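PDB 4E12: diketoreductase from Acinetobacter baylyi, which reduces dicarbonyl compounds with NADH and probably also interconverts (3S)-3-hydroxyacyl-CoA and 3-oxoacyl-CoA. Local coordinates for residues 45-50 / 71-76; 115-120 / 131-136; 206-211 / 259-264. One frame throughout, in Å; residues are numbered along the deposited sequence.

Interaction 1 (45-50 / 71-76)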
loop_
_atom_site.group_PDB
_atom_site.type_symbol
_atom_site.label_atom_id
_atom_site.label_comp_id
_atom_site.label_asym_id
_atom_site.label_seq_id
_atom_site.Cartn_x
_atom_site.Cartn_y
_atom_site.Cartn_z
ATOM N N LYS A 45 9.629 -9.791 -34.081
ATOM C CA LYS A 45 10.380 -10.470 -33.033
ATOM C C LYS A 45 9.690 -10.364 -31.669
ATOM O O LYS A 45 9.597 -11.361 -30.948
ATOM C CB LYS A 45 11.834 -9.978 -32.966
ATOM C CG LYS A 45 12.624 -10.275 -34.239
ATOM C CD LYS A 45 14.021 -9.664 -34.196
ATOM C CE LYS A 45 14.764 -9.887 -35.507
ATOM N NZ LYS A 45 16.130 -9.281 -35.493
ATOM N N ARG A 46 9.188 -9.185 -31.299
ATOM C CA ARG A 46 8.512 -9.102 -30.006
ATOM C C ARG A 46 7.283 -9.996 -30.019
ATOM O O ARG A 46 6.984 -10.661 -29.026
ATOM C CB ARG A 46 8.109 -7.678 -29.629
ATOM C CG ARG A 46 9.279 -6.739 -29.378
ATOM C CD ARG A 46 8.819 -5.412 -28.801
ATOM N NE ARG A 46 9.954 -4.561 -28.464
ATOM C CZ ARG A 46 10.534 -3.712 -29.306
ATOM N NH1 ARG A 46 10.088 -3.593 -30.551
ATOM N NH2 ARG A 46 11.566 -2.980 -28.910
ATOM N N PHE A 47 6.570 -10.005 -31.139
ATOM C CA PHE A 47 5.362 -10.822 -31.240
ATOM C C PHE A 47 5.678 -12.309 -31.142
ATOM O O PHE A 47 4.936 -13.067 -30.514
ATOM C CB PHE A 47 4.594 -10.550 -32.532
ATOM C CG PHE A 47 3.944 -9.203 -32.597
ATOM C CD1 PHE A 47 3.331 -8.639 -31.480
ATOM C CD2 PHE A 47 3.938 -8.493 -33.790
ATOM C CE1 PHE A 47 2.727 -7.391 -31.555
ATOM C CE2 PHE A 47 3.337 -7.250 -33.874
ATOM C CZ PHE A 47 2.730 -6.694 -32.756
ATOM N N GLU A 48 6.769 -12.739 -31.765
ATOM C CA GLU A 48 7.157 -14.138 -31.674
ATOM C C GLU A 48 7.425 -14.544 -30.224
ATOM O O GLU A 48 6.943 -15.587 -29.770
ATOM C CB GLU A 48 8.354 -14.419 -32.580
ATOM C CG GLU A 48 7.972 -14.275 -34.033
ATOM C CD GLU A 48 9.143 -14.287 -34.985
ATOM O OE1 GLU A 48 10.285 -14.013 -34.559
ATOM O OE2 GLU A 48 8.905 -14.559 -36.179
ATOM N N GLY A 49 8.180 -13.718 -29.500
ATOM C CA GLY A 49 8.392 -13.963 -28.079
ATOM C C GLY A 49 7.111 -13.992 -27.254
ATOM O O GLY A 49 6.928 -14.856 -26.387
ATOM N N LEU A 50 6.215 -13.037 -27.511
ATOM C CA LEU A 50 4.930 -13.009 -26.824
ATOM C C LEU A 50 4.129 -14.276 -27.098
ATOM O O LEU A 50 3.481 -14.801 -26.193
ATOM C CB LEU A 50 4.128 -11.740 -27.178
ATOM C CG LEU A 50 4.719 -10.405 -26.691
ATOM C CD1 LEU A 50 3.992 -9.216 -27.305
ATOM C CD2 LEU A 50 4.671 -10.338 -25.169
ATOM N N GLY A 71 0.248 -15.042 -36.586
ATOM C CA GLY A 71 0.236 -15.019 -38.037
ATOM C C GLY A 71 -0.816 -14.117 -38.633
ATOM O O GLY A 71 -0.709 -13.735 -39.802
ATOM N N GLY A 72 -1.831 -13.772 -37.843
ATOM C CA GLY A 72 -2.899 -12.921 -38.339
ATOM C C GLY A 72 -2.650 -11.419 -38.232
ATOM O O GLY A 72 -3.425 -10.633 -38.777
ATOM N N ILE A 73 -1.589 -11.015 -37.534
ATOM C CA ILE A 73 -1.253 -9.594 -37.340
ATOM C C ILE A 73 -0.729 -8.945 -38.629
ATOM O O ILE A 73 0.170 -9.473 -39.286
ATOM C CB ILE A 73 -0.192 -9.421 -36.220
ATOM C CG1 ILE A 73 -0.804 -9.782 -34.864
ATOM C CG2 ILE A 73 0.382 -8.015 -36.243
ATOM C CD1 ILE A 73 0.176 -9.878 -33.743
ATOM N N ARG A 74 -1.296 -7.800 -38.985
ATOM C CA ARG A 74 -0.850 -7.064 -40.169
ATOM C C ARG A 74 0.154 -5.984 -39.743
ATOM O O ARG A 74 -0.052 -5.318 -38.727
ATOM C CB ARG A 74 -2.065 -6.451 -40.874
ATOM C CG ARG A 74 -1.761 -5.787 -42.215
ATOM C CD ARG A 74 -3.029 -5.448 -43.001
ATOM N NE ARG A 74 -3.842 -4.400 -42.385
ATOM C CZ ARG A 74 -3.759 -3.107 -42.695
ATOM N NH1 ARG A 74 -2.895 -2.691 -43.613
ATOM N NH2 ARG A 74 -4.542 -2.222 -42.089
ATOM N N TYR A 75 1.237 -5.825 -40.500
ATOM C CA TYR A 75 2.270 -4.850 -40.175
ATOM C C TYR A 75 2.218 -3.746 -41.189
ATOM O O TYR A 75 2.075 -4.006 -42.388
ATOM C CB TYR A 75 3.662 -5.476 -40.258
ATOM C CG TYR A 75 3.855 -6.651 -39.353
ATOM C CD1 TYR A 75 4.527 -6.506 -38.141
ATOM C CD2 TYR A 75 3.371 -7.910 -39.699
ATOM C CE1 TYR A 75 4.720 -7.582 -37.295
ATOM C CE2 TYR A 75 3.550 -9.000 -38.851
ATOM C CZ TYR A 75 4.228 -8.822 -37.653
ATOM O OH TYR A 75 4.427 -9.867 -36.795
ATOM N N SER A 76 2.368 -2.516 -40.720
ATOM C CA SER A 76 2.292 -1.376 -41.627
ATOM C C SER A 76 3.257 -0.272 -41.197
ATOM O O SER A 76 3.425 -0.030 -39.997
ATOM C CB SER A 76 0.864 -0.834 -41.620
ATOM O OG SER A 76 0.712 0.245 -42.521
#
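With chi1 at -69°, the ring of Phe-47 stands anti to its own carbonyl carbon and leaves helix 37-57 toward Ile-73. Tyr-75 has a similar first torsion, which carries its ring back along the strand to the helix, hydroxyl end foremost. The two aromatic side chains run side by side, pointing opposite ways. Their ring centroids lie 5.9 Å apart and the planes are inclined at 57°, an oblique pair that is neither a stack nor edge-to-face. The touching parts are the CD2-CE2 side of Phe-47 and the CE1-CZ-OH side of Tyr-75: Phe-47 CD2 is 3.7 Å from Tyr-75 CE1 and 3.3 Å from Tyr-75 OH, which sits at the edge of the phenylalanine ring.

Ile-73 uses two branches. Its CD1 lies 3.9 Å from the centroid of the Phe-47 ring and only 5° off the normal, a CH-pi contact over the middle of one face. Its CG2 reaches the rim, 3.9 Å from Phe-47 CE2, and also lies over one face of Tyr-75, displaced toward the rim. No hydrogen bond joins the segments.

Phe-47 also touches Ser-17 and Ala-20 of helix 14-25, Leu-70 of helix 65-72 and Ala-32 of strand 29-33. The contact thus packs helix 37-57 of the Rossmann-type domain against the turn into edge strand 74-76, which pairs with strand 29-33.

Interaction 2 (115-120 / 131-136)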
loop_
_atom_site.group_PDB
_atom_site.type_symbol
_atom_site.label_atom_id
_atom_site.label_comp_id
_atom_site.label_asym_id
_atom_site.label_seq_id
_atom_site.Cartn_x
_atom_site.Cartn_y
_atom_site.Cartn_z
ATOM N N THR A 115 -13.476 6.243 -36.211
ATOM C CA THR A 115 -12.363 5.756 -35.395
ATOM C C THR A 115 -12.266 6.350 -33.988
ATOM O O THR A 115 -12.187 7.567 -33.798
ATOM C CB THR A 115 -11.006 5.899 -36.135
ATOM O OG1 THR A 115 -11.069 5.163 -37.368
ATOM C CG2 THR A 115 -9.866 5.320 -35.295
ATOM N N ILE A 116 -12.250 5.461 -32.997
ATOM C CA ILE A 116 -11.987 5.863 -31.619
ATOM C C ILE A 116 -10.483 5.912 -31.398
ATOM O O ILE A 116 -9.760 5.017 -31.846
ATOM C CB ILE A 116 -12.599 4.861 -30.636
ATOM C CG1 ILE A 116 -14.114 4.821 -30.838
ATOM C CG2 ILE A 116 -12.194 5.212 -29.204
ATOM C CD1 ILE A 116 -14.840 3.756 -30.053
ATOM N N PHE A 117 -10.010 6.967 -30.740
ATOM C CA PHE A 117 -8.590 7.084 -30.416
ATOM C C PHE A 117 -8.384 6.832 -28.924
ATOM O O PHE A 117 -9.025 7.465 -28.082
ATOM C CB PHE A 117 -8.045 8.486 -30.712
ATOM C CG PHE A 117 -8.062 8.881 -32.170
ATOM C CD1 PHE A 117 -8.263 7.942 -33.175
ATOM C CD2 PHE A 117 -7.873 10.208 -32.528
ATOM C CE1 PHE A 117 -8.275 8.317 -34.520
ATOM C CE2 PHE A 117 -7.885 10.597 -33.874
ATOM C CZ PHE A 117 -8.085 9.651 -34.866
ATOM N N ALA A 118 -7.469 5.937 -28.584
ATOM C CA ALA A 118 -7.139 5.753 -27.174
ATOM C C ALA A 118 -5.628 5.858 -26.960
ATOM O O ALA A 118 -4.844 5.213 -27.662
ATOM C CB ALA A 118 -7.671 4.404 -26.696
ATOM N N THR A 119 -5.224 6.680 -25.996
ATOM C CA THR A 119 -3.815 6.826 -25.629
ATOM C C THR A 119 -3.464 5.908 -24.452
ATOM O O THR A 119 -4.276 5.738 -23.538
ATOM C CB THR A 119 -3.498 8.304 -25.239
ATOM O OG1 THR A 119 -2.130 8.417 -24.838
ATOM C CG2 THR A 119 -4.411 8.783 -24.112
ATOM N N ASN A 120 -2.270 5.306 -24.479
ATOM C CA ASN A 120 -1.810 4.459 -23.379
ATOM C C ASN A 120 -0.884 5.262 -22.463
ATOM O O ASN A 120 -0.247 4.698 -21.567
ATOM C CB ASN A 120 -1.070 3.217 -23.930
ATOM C CG ASN A 120 -0.537 2.311 -22.831
ATOM O OD1 ASN A 120 -1.265 1.934 -21.908
ATOM N ND2 ASN A 120 0.744 1.970 -22.914
ATOM N N GLY A 131 -6.815 18.266 -28.080
ATOM C CA GLY A 131 -6.927 19.279 -29.113
ATOM C C GLY A 131 -6.410 18.867 -30.478
ATOM O O GLY A 131 -6.921 19.325 -31.503
ATOM N N TYR A 132 -5.405 17.998 -30.498
ATOM C CA TYR A 132 -4.778 17.576 -31.742
ATOM C C TYR A 132 -5.627 16.539 -32.464
ATOM O O TYR A 132 -5.543 16.399 -33.686
ATOM C CB TYR A 132 -3.415 16.961 -31.456
ATOM C CG TYR A 132 -2.526 17.824 -30.608
ATOM C CD1 TYR A 132 -2.412 19.187 -30.853
ATOM C CD2 TYR A 132 -1.793 17.277 -29.556
ATOM C CE1 TYR A 132 -1.587 19.993 -30.069
ATOM C CE2 TYR A 132 -0.965 18.071 -28.765
ATOM C CZ TYR A 132 -0.867 19.427 -29.027
ATOM O OH TYR A 132 -0.053 20.218 -28.251
ATOM N N THR A 133 -6.435 15.794 -31.722
ATOM C CA THR A 133 -7.165 14.700 -32.340
ATOM C C THR A 133 -8.150 15.202 -33.380
ATOM O O THR A 133 -8.277 14.610 -34.453
ATOM C CB THR A 133 -7.944 13.844 -31.326
ATOM O OG1 THR A 133 -9.008 14.612 -30.753
ATOM C CG2 THR A 133 -7.019 13.344 -30.232
ATOM N N GLY A 134 -8.853 16.282 -33.059
ATOM C CA GLY A 134 -9.902 16.756 -33.939
ATOM C C GLY A 134 -11.189 15.993 -33.728
ATOM O O GLY A 134 -12.179 16.201 -34.435
ATOM N N ARG A 135 -11.164 15.074 -32.768
ATOM C CA ARG A 135 -12.356 14.334 -32.391
ATOM C C ARG A 135 -12.404 14.081 -30.884
ATOM O O ARG A 135 -12.284 12.943 -30.427
ATOM C CB ARG A 135 -12.477 13.033 -33.195
ATOM C CG ARG A 135 -11.332 12.041 -33.035
ATOM C CD ARG A 135 -11.527 10.838 -33.973
ATOM N NE ARG A 135 -11.302 11.200 -35.373
ATOM C CZ ARG A 135 -11.423 10.369 -36.405
ATOM N NH1 ARG A 135 -11.774 9.109 -36.211
ATOM N NH2 ARG A 135 -11.191 10.799 -37.641
ATOM N N GLY A 136 -12.583 15.150 -30.116
ATOM C CA GLY A 136 -12.626 15.027 -28.670
ATOM C C GLY A 136 -13.684 14.082 -28.125
ATOM O O GLY A 136 -13.524 13.530 -27.034
#
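Arg-135 lays its side chain over Phe-117 and ends on the backbone of Thr-115. Arg-135 CD stands 3.8 Å from the centroid of the Phe-117 ring, a CH-pi contact over the face, toward the rim. Farther out the guanidinium passes beyond the rim, its plane within 10° of the ring's, with Arg-135 NE 3.6 Å from Phe-117 CZ. Arg-135 NH1 then donates to Thr-115 O at 2.9 Å; the bond is fairly straight (N-H...O 161°), and the donor lies in the carbonyl plane, on a lone pair. Thr-133 approaches Phe-117 at its edge, with Thr-133 CB 3.8 Å from Phe-117 CD2.

A second shell fixes these groups. The bend at chi3 (72°) turns the arginine head past the CZ rim toward Thr-115. Its NH1 also donates to Pro-112 O and its NH2 to Ala-111 O, so three carbonyl oxygens, Thr-115 O included, fix the guanidinium's rotation at the rim. At the other end Thr-133 OG1 accepts from Arg-135 N at 3.0 Å, an ST turn that sets the arginine's backbone, while the same oxygen bonds to Val-130 O. Gly-134, with positive phi, makes the turn after the helix.

Phe-117 further packs on Leu-107 of helix 97-110 and Phe-139 of strand 139-144. Within this beta-alpha-beta unit, the end of helix 126-133 and the turn after it are brought onto strand 116-119, which leads to Asn-120 of the NAD(+) site.

Interaction 3 (206-211 / 259-264)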
loop_
_atom_site.group_PDB
_atom_site.type_symbol
_atom_site.label_atom_id
_atom_site.label_comp_id
_atom_site.label_asym_id
_atom_site.label_seq_id
_atom_site.Cartn_x
_atom_site.Cartn_y
_atom_site.Cartn_z
ATOM N N GLU A 206 11.444 7.204 1.961
ATOM C CA GLU A 206 11.761 8.172 3.015
ATOM C C GLU A 206 12.241 7.484 4.292
ATOM O O GLU A 206 13.236 7.898 4.892
ATOM C CB GLU A 206 10.545 9.049 3.327
ATOM C CG GLU A 206 10.763 10.053 4.461
ATOM C CD GLU A 206 10.727 9.427 5.859
ATOM O OE1 GLU A 206 11.405 9.945 6.769
ATOM O OE2 GLU A 206 10.009 8.427 6.063
ATOM N N LEU A 207 11.542 6.442 4.726
ATOM C CA LEU A 207 11.998 5.681 5.895
ATOM C C LEU A 207 13.399 5.128 5.667
ATOM O O LEU A 207 14.212 5.078 6.592
ATOM C CB LEU A 207 11.080 4.492 6.175
ATOM C CG LEU A 207 9.620 4.756 6.527
ATOM C CD1 LEU A 207 8.895 3.406 6.644
ATOM C CD2 LEU A 207 9.581 5.529 7.844
ATOM N N LEU A 208 13.688 4.665 4.451
ATOM C CA LEU A 208 15.015 4.104 4.209
ATOM C C LEU A 208 16.041 5.220 4.201
ATOM O O LEU A 208 17.060 5.152 4.894
ATOM C CB LEU A 208 15.082 3.362 2.873
ATOM C CG LEU A 208 16.448 2.764 2.490
ATOM C CD1 LEU A 208 16.963 1.781 3.550
ATOM C CD2 LEU A 208 16.344 2.099 1.125
ATOM N N VAL A 209 15.771 6.234 3.390
ATOM C CA VAL A 209 16.714 7.328 3.180
ATOM C C VAL A 209 16.984 8.141 4.441
ATOM O O VAL A 209 18.075 8.704 4.606
ATOM C CB VAL A 209 16.255 8.251 2.059
ATOM C CG1 VAL A 209 17.176 9.446 1.962
ATOM C CG2 VAL A 209 16.294 7.508 0.747
ATOM N N ASP A 210 16.011 8.212 5.339
ATOM C CA ASP A 210 16.220 8.970 6.573
ATOM C C ASP A 210 16.794 8.107 7.684
ATOM O O ASP A 210 16.901 8.555 8.829
ATOM C CB ASP A 210 14.945 9.666 7.046
ATOM C CG ASP A 210 14.531 10.833 6.146
ATOM O OD1 ASP A 210 15.377 11.398 5.416
ATOM O OD2 ASP A 210 13.347 11.199 6.168
ATOM N N GLY A 211 17.152 6.872 7.347
ATOM C CA GLY A 211 17.767 5.983 8.310
ATOM C C GLY A 211 16.860 5.450 9.410
ATOM O O GLY A 211 17.346 5.103 10.487
ATOM N N ALA A 259 16.535 8.907 -5.091
ATOM C CA ALA A 259 17.182 8.693 -6.383
ATOM C C ALA A 259 18.704 8.608 -6.222
ATOM O O ALA A 259 19.336 7.663 -6.707
ATOM C CB ALA A 259 16.800 9.792 -7.367
ATOM N N ALA A 260 19.290 9.579 -5.524
ATOM C CA ALA A 260 20.734 9.571 -5.276
ATOM C C ALA A 260 21.171 8.317 -4.514
ATOM O O ALA A 260 22.269 7.809 -4.742
ATOM C CB ALA A 260 21.161 10.823 -4.525
ATOM N N TYR A 261 20.314 7.827 -3.614
ATOM C CA TYR A 261 20.603 6.655 -2.790
ATOM C C TYR A 261 20.637 5.402 -3.655
ATOM O O TYR A 261 21.524 4.550 -3.531
ATOM C CB TYR A 261 19.539 6.498 -1.690
ATOM C CG TYR A 261 19.759 5.329 -0.765
ATOM C CD1 TYR A 261 20.459 5.481 0.436
ATOM C CD2 TYR A 261 19.267 4.064 -1.080
ATOM C CE1 TYR A 261 20.657 4.398 1.290
ATOM C CE2 TYR A 261 19.460 2.978 -0.230
ATOM C CZ TYR A 261 20.153 3.147 0.948
ATOM O OH TYR A 261 20.346 2.066 1.782
ATOM N N LEU A 262 19.667 5.311 -4.546
ATOM C CA LEU A 262 19.596 4.206 -5.488
ATOM C C LEU A 262 20.791 4.254 -6.412
ATOM O O LEU A 262 21.428 3.230 -6.674
ATOM C CB LEU A 262 18.331 4.308 -6.330
ATOM C CG LEU A 262 16.977 4.033 -5.702
ATOM C CD1 LEU A 262 15.915 4.246 -6.768
ATOM C CD2 LEU A 262 16.943 2.595 -5.208
ATOM N N LYS A 263 21.098 5.454 -6.890
ATOM C CA LYS A 263 22.165 5.621 -7.868
ATOM C C LYS A 263 23.486 5.126 -7.286
ATOM O O LYS A 263 24.168 4.299 -7.896
ATOM C CB LYS A 263 22.255 7.086 -8.299
ATOM C CG LYS A 263 23.216 7.406 -9.455
ATOM C CD LYS A 263 22.810 6.703 -10.732
ATOM C CE LYS A 263 23.475 7.308 -11.955
ATOM N NZ LYS A 263 24.969 7.281 -11.905
ATOM N N GLU A 264 23.823 5.614 -6.096
ATOM C CA GLU A 264 25.066 5.263 -5.428
ATOM C C GLU A 264 25.099 3.810 -5.001
ATOM O O GLU A 264 26.095 3.121 -5.228
ATOM C CB GLU A 264 25.287 6.145 -4.196
ATOM C CG GLU A 264 26.531 5.755 -3.394
ATOM C CD GLU A 264 26.706 6.586 -2.133
ATOM O OE1 GLU A 264 25.956 7.569 -1.960
ATOM O OE2 GLU A 264 27.593 6.256 -1.316
#
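Apolar contacts carry this meeting of two helices, and Tyr-261 supplies all of them from its side. The closest is with Leu-208, whose CD2 lies 3.5 Å from Tyr-261 CE2; the leucine side chain lies roughly perpendicular to the tyrosine's. Leu-208 CD1 takes the phenol end instead, 3.8 Å from Tyr-261 OH, so the leucine fork spans the outer part of the tyrosine. Val-209 meets the root of the same residue, its CG2 being 4.2 Å from Tyr-261 CB. A first torsion of -179° extends the tyrosine ring from helix 253-267 past Val-209 to Leu-208. The methyl groups approach the ring obliquely.

Hydrogen bonds do not cross between the segments; they shape the helix end. Gly-211 N donates to Leu-208 O at 3.0 Å, and Gly-211, with positive phi, is the C-prime residue of a Schellman motif completed by Ile-212 N and Leu-207 O. A salt bridge ties Asp-210 OD1 to Lys-254, also on helix 253-267.

Leu-208 also touches Pro-215 of helix 215-226 and loop residue Phe-280, and Leu-207 packs on Leu-196 of the second subunit. The C-terminal end of helix 193-209 is thereby held to helix 253-267 within the C-terminal domain.

How the interactions relate
From the N terminus, interaction 1 comes first and closes the largely helical connection from helix 37-57 to edge strand 74-76. Interaction 2 follows, closing the shorter excursion of 10 residues between 115-120 and 131-136. Interaction 3 bridges 47 residues, mostly helical, between 206-211 and 259-264. The three are in series, so none nests within or crosses another. Interactions 1 and 2 share the sheet of the NAD-binding domain: one lies at edge strand 74-76, the other at interior strand 116-119, with centres about 25 Å apart. Interaction 3 belongs to the C-terminal domain, its centre about 40 Å from that of interaction 2, across the chain's centre.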